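Local coordinates for sialidase domain-containing protein (Dyadobacter fermentans, PDB 5HX0) that is of unknown function but probably folds as a sialidase-like beta-propeller, with BNR repeat-like sequence, and may therefore act on or bind glycans, at residues A[91-102]-A[114-125]; A[319-328]-A[338-346]. All blocks are in the same frame, centred on the assembly; numbering follows the deposited sequence.

Overall arrangement
Both contacts join the third strand of a four-stranded antiparallel sheet to a neighbour, the second strand in contact 2 and the fourth in contact 1, consistent with beta-propeller blades. Their centres lie 31 Å apart on opposite sides of the chain's centre, their nearest atoms about 14 Å. Both are largely buried, with the Lys102-Glu114 salt bridge at one end of contact 1, and Arg338 and Arg340 sharing Glu354 in contact 2. The pairing of 319-328 with 338-346 is regular, and no other chain touches it. That of 91-102 with 114-125 is broken by a bulge, runs on to strand 123-131 of the next sheet through one direct backbone bond and bridging waters, and adjoins the second subunit.

Contact 1: A[91-102]-A[114-125]; sequences HVDPNSYLVSVK and ELIYSHPFGGSQ. With ACT (acetate ion), chain D.
Leu98 and Tyr117 open a short antiparallel ladder: Leu98 N donates to Tyr117 O at 2.9 Å. Ile116 N and Tyr117 N both donate to Leu98 O, from the same face of its plane, at 2.8 Å for Ile116 N. This doubled grip is the mark of a classic beta bulge; regular pairing resumes at Val99 with Leu115, then Ser100 with Glu114.

Apolar contacts follow the ladder. Leu98 lies alongside Tyr117, and its CD2 meets Ser124 CB at 3.6 Å. CD1 of Leu115 reaches Tyr97 CB at 3.7 Å, because CG is anti to the backbone N (chi1 -177°). Over one face of the Tyr97 ring sits Ser118 CB, a CH-pi contact 4.0 Å from the ring centroid; the Tyr97 hydroxyl bonds His119 O of the second subunit.

Among polar groups, Lys102 NZ makes a salt bridge to the syn lone pair of Glu114 OE1 at 3.0 Å. Ser124 N donates to Ser96 O at 2.9 Å. One water joins Asp93 N, Ser96 OG and Gln125 OE1, the last also bonded to Arg76.

The chemistry suggests that the outer strand of this blade-like sheet is fixed mainly by backbone bonds, while bridging water ties polar groups beyond the bulge.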
loop_
_atom_site.group_PDB
_atom_site.type_symbol
_atom_site.label_atom_id
_atom_site.label_comp_id
_atom_site.label_asym_id
_atom_site.label_seq_id
_atom_site.Cartn_x
_atom_site.Cartn_y
_atom_site.Cartn_z
ATOM N N HIS A 91 -16.746 5.119 -1.492
ATOM C CA HIS A 91 -15.501 5.776 -1.849
ATOM C C HIS A 91 -14.507 5.844 -0.681
ATOM O O HIS A 91 -13.564 6.643 -0.728
ATOM C CB HIS A 91 -15.789 7.169 -2.415
ATOM C CG HIS A 91 -16.511 7.149 -3.739
ATOM N ND1 HIS A 91 -17.180 8.248 -4.244
ATOM C CD2 HIS A 91 -16.656 6.165 -4.663
ATOM C CE1 HIS A 91 -17.705 7.944 -5.422
ATOM N NE2 HIS A 91 -17.405 6.682 -5.699
ATOM N N VAL A 92 -14.673 5.021 0.354
ATOM C CA VAL A 92 -13.646 4.906 1.385
ATOM C C VAL A 92 -13.252 3.443 1.526
ATOM O O VAL A 92 -14.104 2.543 1.475
ATOM C CB VAL A 92 -14.063 5.496 2.760
ATOM C CG1 VAL A 92 -14.332 7.002 2.639
ATOM C CG2 VAL A 92 -15.239 4.742 3.378
ATOM N N ASP A 93 -11.965 3.216 1.703
ATOM C CA ASP A 93 -11.429 1.873 1.898
ATOM C C ASP A 93 -10.000 2.023 2.402
ATOM O O ASP A 93 -9.227 2.750 1.771
ATOM C CB ASP A 93 -11.466 1.076 0.579
ATOM C CG ASP A 93 -11.197 -0.424 0.785
ATOM O OD1 ASP A 93 -10.144 -0.782 1.364
ATOM O OD2 ASP A 93 -12.053 -1.248 0.375
ATOM N N PRO A 94 -9.598 1.386 3.518
ATOM C CA PRO A 94 -8.207 1.568 3.986
ATOM C C PRO A 94 -7.176 1.162 2.951
ATOM O O PRO A 94 -6.064 1.707 2.940
ATOM C CB PRO A 94 -8.127 0.672 5.237
ATOM C CG PRO A 94 -9.225 -0.394 5.014
ATOM C CD PRO A 94 -10.332 0.389 4.328
ATOM N N ASN A 95 -7.525 0.248 2.042
ATOM C CA ASN A 95 -6.555 -0.237 1.066
ATOM C C ASN A 95 -6.705 0.408 -0.314
ATOM O O ASN A 95 -6.283 -0.190 -1.304
ATOM C CB ASN A 95 -6.641 -1.755 0.962
ATOM C CG ASN A 95 -6.222 -2.427 2.253
ATOM O OD1 ASN A 95 -7.060 -2.899 3.029
ATOM N ND2 ASN A 95 -4.919 -2.410 2.525
ATOM N N SER A 96 -7.266 1.618 -0.401
ATOM C CA SER A 96 -7.266 2.335 -1.670
ATOM C C SER A 96 -5.892 2.969 -1.871
ATOM O O SER A 96 -5.393 3.705 -0.999
ATOM C CB SER A 96 -8.383 3.385 -1.730
ATOM O OG SER A 96 -8.187 4.450 -0.789
ATOM N N TYR A 97 -5.254 2.629 -2.985
ATOM C CA TYR A 97 -3.915 3.082 -3.319
ATOM C C TYR A 97 -3.929 3.964 -4.557
ATOM O O TYR A 97 -4.852 3.927 -5.367
ATOM C CB TYR A 97 -2.975 1.895 -3.579
ATOM C CG TYR A 97 -2.898 0.887 -2.443
ATOM C CD1 TYR A 97 -3.075 1.275 -1.122
ATOM C CD2 TYR A 97 -2.648 -0.457 -2.708
ATOM C CE1 TYR A 97 -2.991 0.342 -0.068
ATOM C CE2 TYR A 97 -2.564 -1.398 -1.678
ATOM C CZ TYR A 97 -2.733 -1.006 -0.365
ATOM O OH TYR A 97 -2.650 -1.968 0.643
ATOM N N LEU A 98 -2.874 4.749 -4.707
ATOM C CA LEU A 98 -2.667 5.539 -5.916
ATOM C C LEU A 98 -1.818 4.711 -6.874
ATOM O O LEU A 98 -0.688 4.338 -6.536
ATOM C CB LEU A 98 -1.992 6.866 -5.573
ATOM C CG LEU A 98 -2.619 7.720 -4.446
ATOM C CD1 LEU A 98 -1.915 9.098 -4.355
ATOM C CD2 LEU A 98 -4.135 7.907 -4.609
ATOM N N VAL A 99 -2.359 4.408 -8.057
ATOM C CA VAL A 99 -1.667 3.566 -9.031
ATOM C C VAL A 99 -1.696 4.242 -10.397
ATOM O O VAL A 99 -2.395 5.234 -10.612
ATOM C CB VAL A 99 -2.285 2.146 -9.111
ATOM C CG1 VAL A 99 -2.250 1.458 -7.741
ATOM C CG2 VAL A 99 -3.692 2.203 -9.620
ATOM N N SER A 100 -0.947 3.673 -11.345
ATOM C CA SER A 100 -0.896 4.233 -12.691
ATOM C C SER A 100 -0.844 3.142 -13.751
ATOM O O SER A 100 -0.356 2.034 -13.505
ATOM C CB SER A 100 0.334 5.149 -12.886
ATOM O OG SER A 100 1.517 4.374 -12.791
ATOM N N VAL A 101 -1.323 3.490 -14.952
ATOM C CA VAL A 101 -1.047 2.727 -16.162
ATOM C C VAL A 101 -0.489 3.714 -17.174
ATOM O O VAL A 101 -0.603 4.932 -17.008
ATOM C CB VAL A 101 -2.286 1.979 -16.732
ATOM C CG1 VAL A 101 -2.700 0.808 -15.785
ATOM C CG2 VAL A 101 -3.448 2.941 -16.939
ATOM N N LYS A 102 0.159 3.173 -18.217
ATOM C CA LYS A 102 0.939 3.980 -19.159
ATOM C C LYS A 102 0.626 3.588 -20.599
ATOM O O LYS A 102 0.190 2.467 -20.879
ATOM C CB LYS A 102 2.454 3.817 -18.910
ATOM C CG LYS A 102 2.889 4.278 -17.529
ATOM C CD LYS A 102 4.364 3.930 -17.244
ATOM C CE LYS A 102 4.822 4.691 -15.977
ATOM N NZ LYS A 102 6.143 4.278 -15.403
ATOM N N GLU A 114 1.116 0.155 -11.893
ATOM C CA GLU A 114 2.233 0.352 -10.971
ATOM C C GLU A 114 1.785 1.200 -9.789
ATOM O O GLU A 114 0.920 2.062 -9.919
ATOM C CB GLU A 114 3.405 1.049 -11.660
ATOM C CG GLU A 114 4.068 0.220 -12.722
ATOM C CD GLU A 114 5.191 0.982 -13.364
ATOM O OE1 GLU A 114 4.923 1.839 -14.237
ATOM O OE2 GLU A 114 6.342 0.745 -12.959
ATOM N N LEU A 115 2.412 0.978 -8.640
ATOM C CA LEU A 115 2.054 1.733 -7.449
ATOM C C LEU A 115 2.745 3.090 -7.453
ATOM O O LEU A 115 3.966 3.178 -7.620
ATOM C CB LEU A 115 2.435 0.961 -6.188
ATOM C CG LEU A 115 2.012 1.708 -4.921
ATOM C CD1 LEU A 115 0.548 1.545 -4.651
ATOM C CD2 LEU A 115 2.787 1.214 -3.758
ATOM N N ILE A 116 1.955 4.146 -7.309
ATOM C CA ILE A 116 2.497 5.463 -6.992
ATOM C C ILE A 116 2.632 5.637 -5.486
ATOM O O ILE A 116 3.678 6.051 -4.985
ATOM C CB ILE A 116 1.621 6.585 -7.598
ATOM C CG1 ILE A 116 1.687 6.570 -9.126
ATOM C CG2 ILE A 116 2.081 7.960 -7.055
ATOM C CD1 ILE A 116 0.634 7.514 -9.798
ATOM N N TYR A 117 1.592 5.292 -4.733
ATOM C CA TYR A 117 1.642 5.550 -3.301
ATOM C C TYR A 117 0.599 4.755 -2.535
ATOM O O TYR A 117 -0.568 4.695 -2.938
ATOM C CB TYR A 117 1.427 7.030 -3.032
ATOM C CG TYR A 117 1.612 7.420 -1.577
ATOM C CD1 TYR A 117 2.858 7.327 -0.962
ATOM C CD2 TYR A 117 0.545 7.927 -0.840
ATOM C CE1 TYR A 117 3.027 7.704 0.372
ATOM C CE2 TYR A 117 0.700 8.313 0.488
ATOM C CZ TYR A 117 1.948 8.194 1.085
ATOM O OH TYR A 117 2.096 8.570 2.399
ATOM N N SER A 118 1.028 4.167 -1.420
ATOM C CA SER A 118 0.133 3.608 -0.412
ATOM C C SER A 118 0.418 4.308 0.908
ATOM O O SER A 118 1.539 4.234 1.429
ATOM C CB SER A 118 0.319 2.098 -0.274
ATOM O OG SER A 118 1.694 1.756 -0.230
ATOM N N HIS A 119 -0.573 4.990 1.434
ATOM C CA HIS A 119 -0.357 5.796 2.639
ATOM C C HIS A 119 -0.219 4.873 3.853
ATOM O O HIS A 119 -1.011 3.944 4.011
ATOM C CB HIS A 119 -1.536 6.756 2.807
ATOM C CG HIS A 119 -1.287 7.906 3.735
ATOM N ND1 HIS A 119 -0.108 8.629 3.749
ATOM C CD2 HIS A 119 -2.094 8.480 4.658
ATOM C CE1 HIS A 119 -0.212 9.603 4.638
ATOM N NE2 HIS A 119 -1.407 9.534 5.201
ATOM N N PRO A 120 0.778 5.075 4.714
ATOM C CA PRO A 120 0.908 4.194 5.893
ATOM C C PRO A 120 -0.271 4.271 6.848
ATOM O O PRO A 120 -0.478 3.339 7.638
ATOM C CB PRO A 120 2.206 4.695 6.556
ATOM C CG PRO A 120 3.013 5.244 5.383
ATOM C CD PRO A 120 1.938 5.967 4.562
ATOM N N PHE A 121 -1.062 5.344 6.810
ATOM C CA PHE A 121 -2.088 5.560 7.824
ATOM C C PHE A 121 -3.506 5.417 7.304
ATOM O O PHE A 121 -4.441 5.672 8.063
ATOM C CB PHE A 121 -1.905 6.938 8.479
ATOM C CG PHE A 121 -0.537 7.117 9.052
ATOM C CD1 PHE A 121 -0.194 6.486 10.227
ATOM C CD2 PHE A 121 0.428 7.834 8.363
ATOM C CE1 PHE A 121 1.081 6.598 10.740
ATOM C CE2 PHE A 121 1.703 7.954 8.870
ATOM C CZ PHE A 121 2.026 7.326 10.065
ATOM N N GLY A 122 -3.702 5.008 6.053
ATOM C CA GLY A 122 -5.050 4.720 5.588
ATOM C C GLY A 122 -5.151 4.734 4.068
ATOM O O GLY A 122 -4.153 4.563 3.362
ATOM N N GLY A 123 -6.396 4.945 3.592
ATOM C CA GLY A 123 -6.696 4.912 2.165
ATOM C C GLY A 123 -6.511 6.272 1.509
ATOM O O GLY A 123 -6.715 7.321 2.133
ATOM N N SER A 124 -6.085 6.251 0.239
ATOM C CA SER A 124 -5.763 7.470 -0.499
ATOM C C SER A 124 -6.757 7.712 -1.632
ATOM O O SER A 124 -7.309 6.769 -2.204
ATOM C CB SER A 124 -4.345 7.387 -1.053
ATOM O OG SER A 124 -3.424 7.257 0.014
ATOM N N GLN A 125 -6.963 8.982 -1.980
ATOM C CA GLN A 125 -8.025 9.362 -2.913
ATOM C C GLN A 125 -7.484 10.096 -4.137
ATOM O O GLN A 125 -6.372 10.627 -4.125
ATOM C CB GLN A 125 -9.023 10.294 -2.231
ATOM C CG GLN A 125 -9.615 9.708 -0.950
ATOM C CD GLN A 125 -10.433 8.483 -1.249
ATOM O OE1 GLN A 125 -10.052 7.371 -0.898
ATOM N NE2 GLN A 125 -11.565 8.675 -1.924
HETATM C C ACT D . -14.105 11.241 -3.869
HETATM O O ACT D . -13.022 11.007 -3.267
HETATM O OXT ACT D . -14.030 11.806 -5.003
HETATM C CH3 ACT D . -15.420 10.870 -3.246
HETATM O O HOH W 1 -10.134 5.432 0.890
HETATM O O HOH W 2 -3.385 4.644 0.853
HETATM O O HOH W 3 2.281 2.519 -14.716
#

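Contact 2: A[319-328]-A[338-346]; sequences LPDNRVLLSY and RARILNAEC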
loop_
_atom_site.group_PDB
_atom_site.type_symbol
_atom_site.label_atom_id
_atom_site.label_comp_id
_atom_site.label_asym_id
_atom_site.label_seq_id
_atom_site.Cartn_x
_atom_site.Cartn_y
_atom_site.Cartn_z
ATOM N N LEU A 319 -5.818 23.945 -25.584
ATOM C CA LEU A 319 -5.601 23.283 -26.869
ATOM C C LEU A 319 -4.518 24.002 -27.668
ATOM O O LEU A 319 -4.097 25.107 -27.332
ATOM C CB LEU A 319 -6.919 23.249 -27.644
ATOM C CG LEU A 319 -8.022 22.438 -26.967
ATOM C CD1 LEU A 319 -9.342 22.691 -27.682
ATOM C CD2 LEU A 319 -7.667 20.954 -27.031
ATOM N N PRO A 320 -4.023 23.402 -28.751
ATOM C CA PRO A 320 -2.905 24.033 -29.475
ATOM C C PRO A 320 -3.222 25.400 -30.055
ATOM O O PRO A 320 -2.288 26.158 -30.324
ATOM C CB PRO A 320 -2.587 23.009 -30.572
ATOM C CG PRO A 320 -2.992 21.689 -29.928
ATOM C CD PRO A 320 -4.285 22.046 -29.253
ATOM N N ASP A 321 -4.494 25.760 -30.247
ATOM C CA ASP A 321 -4.844 27.076 -30.758
ATOM C C ASP A 321 -5.275 28.024 -29.647
ATOM O O ASP A 321 -5.849 29.074 -29.934
ATOM C CB ASP A 321 -5.938 26.957 -31.828
ATOM C CG ASP A 321 -7.255 26.415 -31.278
ATOM O OD1 ASP A 321 -7.336 26.105 -30.067
ATOM O OD2 ASP A 321 -8.215 26.281 -32.072
ATOM N N ASN A 322 -5.027 27.656 -28.388
ATOM C CA ASN A 322 -5.281 28.398 -27.159
ATOM C C ASN A 322 -6.755 28.397 -26.757
ATOM O O ASN A 322 -7.076 28.926 -25.675
ATOM C CB ASN A 322 -4.782 29.858 -27.206
ATOM C CG ASN A 322 -3.256 29.963 -27.182
ATOM O OD1 ASN A 322 -2.561 29.033 -26.794
ATOM N ND2 ASN A 322 -2.741 31.112 -27.592
ATOM N N ARG A 323 -7.659 27.812 -27.548
ATOM C CA ARG A 323 -8.982 27.530 -27.001
ATOM C C ARG A 323 -8.832 26.519 -25.857
ATOM O O ARG A 323 -7.776 25.915 -25.672
ATOM C CB ARG A 323 -9.924 27.015 -28.097
ATOM C CG ARG A 323 -10.185 28.032 -29.218
ATOM C CD ARG A 323 -11.223 27.504 -30.178
ATOM N NE ARG A 323 -10.789 26.255 -30.792
ATOM C CZ ARG A 323 -11.616 25.382 -31.372
ATOM N NH1 ARG A 323 -12.928 25.607 -31.396
ATOM N NH2 ARG A 323 -11.127 24.277 -31.900
ATOM N N VAL A 324 -9.900 26.344 -25.075
ATOM C CA VAL A 324 -9.831 25.602 -23.818
ATOM C C VAL A 324 -10.890 24.508 -23.828
ATOM O O VAL A 324 -12.088 24.802 -23.935
ATOM C CB VAL A 324 -10.026 26.524 -22.601
ATOM C CG1 VAL A 324 -9.965 25.716 -21.298
ATOM C CG2 VAL A 324 -8.977 27.640 -22.608
ATOM N N LEU A 325 -10.448 23.250 -23.724
ATOM C CA LEU A 325 -11.365 22.125 -23.591
ATOM C C LEU A 325 -11.757 21.976 -22.125
ATOM O O LEU A 325 -10.902 21.695 -21.280
ATOM C CB LEU A 325 -10.737 20.829 -24.104
ATOM C CG LEU A 325 -11.643 19.592 -23.957
ATOM C CD1 LEU A 325 -12.867 19.714 -24.859
ATOM C CD2 LEU A 325 -10.837 18.332 -24.282
ATOM N N LEU A 326 -13.039 22.182 -21.822
ATOM C CA LEU A 326 -13.584 22.026 -20.473
ATOM C C LEU A 326 -14.379 20.733 -20.451
ATOM O O LEU A 326 -15.422 20.648 -21.093
ATOM C CB LEU A 326 -14.478 23.218 -20.115
ATOM C CG LEU A 326 -15.010 23.295 -18.682
ATOM C CD1 LEU A 326 -13.885 23.597 -17.702
ATOM C CD2 LEU A 326 -16.098 24.364 -18.601
ATOM N N SER A 327 -13.897 19.718 -19.733
ATOM C CA SER A 327 -14.633 18.463 -19.669
ATOM C C SER A 327 -15.205 18.263 -18.270
ATOM O O SER A 327 -14.652 18.752 -17.278
ATOM C CB SER A 327 -13.743 17.278 -20.056
ATOM O OG SER A 327 -12.599 17.222 -19.240
ATOM N N TYR A 328 -16.318 17.534 -18.198
ATOM C CA TYR A 328 -17.006 17.321 -16.928
ATOM C C TYR A 328 -17.855 16.061 -16.971
ATOM O O TYR A 328 -18.277 15.605 -18.034
ATOM C CB TYR A 328 -17.900 18.508 -16.555
ATOM C CG TYR A 328 -18.679 19.087 -17.716
ATOM C CD1 TYR A 328 -18.097 20.031 -18.554
ATOM C CD2 TYR A 328 -19.998 18.729 -17.943
ATOM C CE1 TYR A 328 -18.794 20.585 -19.612
ATOM C CE2 TYR A 328 -20.720 19.289 -19.022
ATOM C CZ TYR A 328 -20.102 20.215 -19.838
ATOM O OH TYR A 328 -20.765 20.795 -20.906
ATOM N N ARG A 338 -19.346 14.846 -20.693
ATOM C CA ARG A 338 -19.576 15.924 -21.654
ATOM C C ARG A 338 -18.421 16.927 -21.614
ATOM O O ARG A 338 -17.542 16.870 -20.748
ATOM C CB ARG A 338 -20.927 16.612 -21.373
ATOM C CG ARG A 338 -22.100 15.622 -21.473
ATOM C CD ARG A 338 -23.461 16.241 -21.215
ATOM N NE ARG A 338 -24.481 15.203 -21.397
ATOM C CZ ARG A 338 -25.707 15.427 -21.854
ATOM N NH1 ARG A 338 -26.089 16.658 -22.179
ATOM N NH2 ARG A 338 -26.550 14.414 -21.992
ATOM N N ALA A 339 -18.439 17.870 -22.556
ATOM C CA ALA A 339 -17.397 18.880 -22.628
ATOM C C ALA A 339 -17.874 20.042 -23.487
ATOM O O ALA A 339 -18.860 19.934 -24.220
ATOM C CB ALA A 339 -16.093 18.297 -23.197
ATOM N N ARG A 340 -17.153 21.163 -23.387
ATOM C CA ARG A 340 -17.346 22.257 -24.327
ATOM C C ARG A 340 -16.015 22.973 -24.515
ATOM O O ARG A 340 -15.151 22.937 -23.643
ATOM C CB ARG A 340 -18.451 23.226 -23.859
ATOM C CG ARG A 340 -18.334 23.731 -22.431
ATOM C CD ARG A 340 -19.621 24.490 -21.996
ATOM N NE ARG A 340 -20.759 23.596 -21.770
ATOM C CZ ARG A 340 -22.033 23.981 -21.783
ATOM N NH1 ARG A 340 -22.346 25.257 -22.018
ATOM N NH2 ARG A 340 -23.002 23.096 -21.576
ATOM N N ILE A 341 -15.838 23.605 -25.671
ATOM C CA ILE A 341 -14.582 24.267 -25.992
ATOM C C ILE A 341 -14.791 25.765 -25.854
ATOM O O ILE A 341 -15.605 26.349 -26.577
ATOM C CB ILE A 341 -14.097 23.902 -27.403
ATOM C CG1 ILE A 341 -13.798 22.402 -27.494
ATOM C CG2 ILE A 341 -12.874 24.754 -27.775
ATOM C CD1 ILE A 341 -13.309 21.972 -28.885
ATOM N N LEU A 342 -14.064 26.380 -24.930
ATOM C CA LEU A 342 -14.194 27.801 -24.651
ATOM C C LEU A 342 -13.165 28.588 -25.453
ATOM O O LEU A 342 -12.152 28.045 -25.903
ATOM C CB LEU A 342 -14.008 28.058 -23.157
ATOM C CG LEU A 342 -14.840 27.196 -22.199
ATOM C CD1 LEU A 342 -14.623 27.668 -20.773
ATOM C CD2 LEU A 342 -16.326 27.256 -22.577
ATOM N N ASN A 343 -13.433 29.883 -25.635
ATOM C CA ASN A 343 -12.407 30.742 -26.216
ATOM C C ASN A 343 -11.223 30.861 -25.242
ATOM O O ASN A 343 -11.278 30.402 -24.093
ATOM C CB ASN A 343 -12.986 32.118 -26.588
ATOM C CG ASN A 343 -13.639 32.846 -25.404
ATOM O OD1 ASN A 343 -13.258 32.668 -24.251
ATOM N ND2 ASN A 343 -14.629 33.690 -25.710
ATOM N N ALA A 344 -10.135 31.478 -25.718
ATOM C CA ALA A 344 -8.883 31.487 -24.950
ATOM C C ALA A 344 -9.068 32.081 -23.556
ATOM O O ALA A 344 -8.468 31.609 -22.585
ATOM C CB ALA A 344 -7.812 32.256 -25.721
ATOM N N GLU A 345 -9.904 33.104 -23.428
ATOM C CA GLU A 345 -10.069 33.745 -22.127
ATOM C C GLU A 345 -11.199 33.135 -21.294
ATOM O O GLU A 345 -11.468 33.614 -20.185
ATOM C CB GLU A 345 -10.277 35.251 -22.332
ATOM C CG GLU A 345 -9.024 35.925 -22.912
ATOM C CD GLU A 345 -7.800 35.791 -22.006
ATOM O OE1 GLU A 345 -7.936 36.052 -20.794
ATOM O OE2 GLU A 345 -6.702 35.410 -22.504
ATOM N N CYS A 346 -11.847 32.076 -21.792
ATOM C CA CYS A 346 -12.846 31.318 -21.025
ATOM C C CYS A 346 -14.035 32.191 -20.622
ATOM O O CYS A 346 -14.568 32.060 -19.521
ATOM C CB CYS A 346 -12.228 30.659 -19.786
ATOM S SG CYS A 346 -10.885 29.481 -20.138
HETATM O O HOH W 4 -6.524 29.723 -23.305
#
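Tyr328 and Arg338 form the last of three hydrogen-bonded pairs, after Val324 with Leu342 and Leu326 with Arg340. Each pair is closed by two backbone bonds, and the six give an uninterrupted antiparallel register. Between them lie the non-hydrogen-bonded pairs Leu325 with Ile341 and Ser327 with Ala339.

Apolar contacts occupy both faces of this ladder. CD1 of Leu325 touches Ile341 CG1 and Ala339 CB, each at 3.9 Å, where a first torsion of 178° turns CG from the backbone N; Val379 and Val381 of strand 378-385 meet this leucine. On the other face, Val324 CG2 meets Cys346 SG at 3.6 Å, and Leu326 CD2 approaches Leu342 CD1 at 4.2 Å.

The two strands are the middle pair of a four-stranded antiparallel sheet, 314-318, 324-330, 336-342 and 354-358, within the BNR repeat-like region and consistent with one blade of a beta-propeller.

Polar side chains gather at the Tyr328 end. The Tyr328 ring carries Arg338 O over its centre, 3.8 Å above the plane, and its CE2 comes 3.6 Å from Arg338 CB as the side chains cross. Its hydroxyl lies in the guanidinium plane of Arg340, where NE donates to OH at 2.9 Å with a 160° angle at the hydrogen. Glu354 bonds this hydroxyl and makes salt bridges to both Arg338 and Arg340, so one carboxylate ties the three together.

At the opposite end, Ile341 CG2 lies over one face of the Arg323 guanidinium, 3.7 Å from NH1, while Arg323 NE forms a salt bridge with Asp321 OD2. A water donates to both Asn322 O and Ala344 O, bridging the two turns.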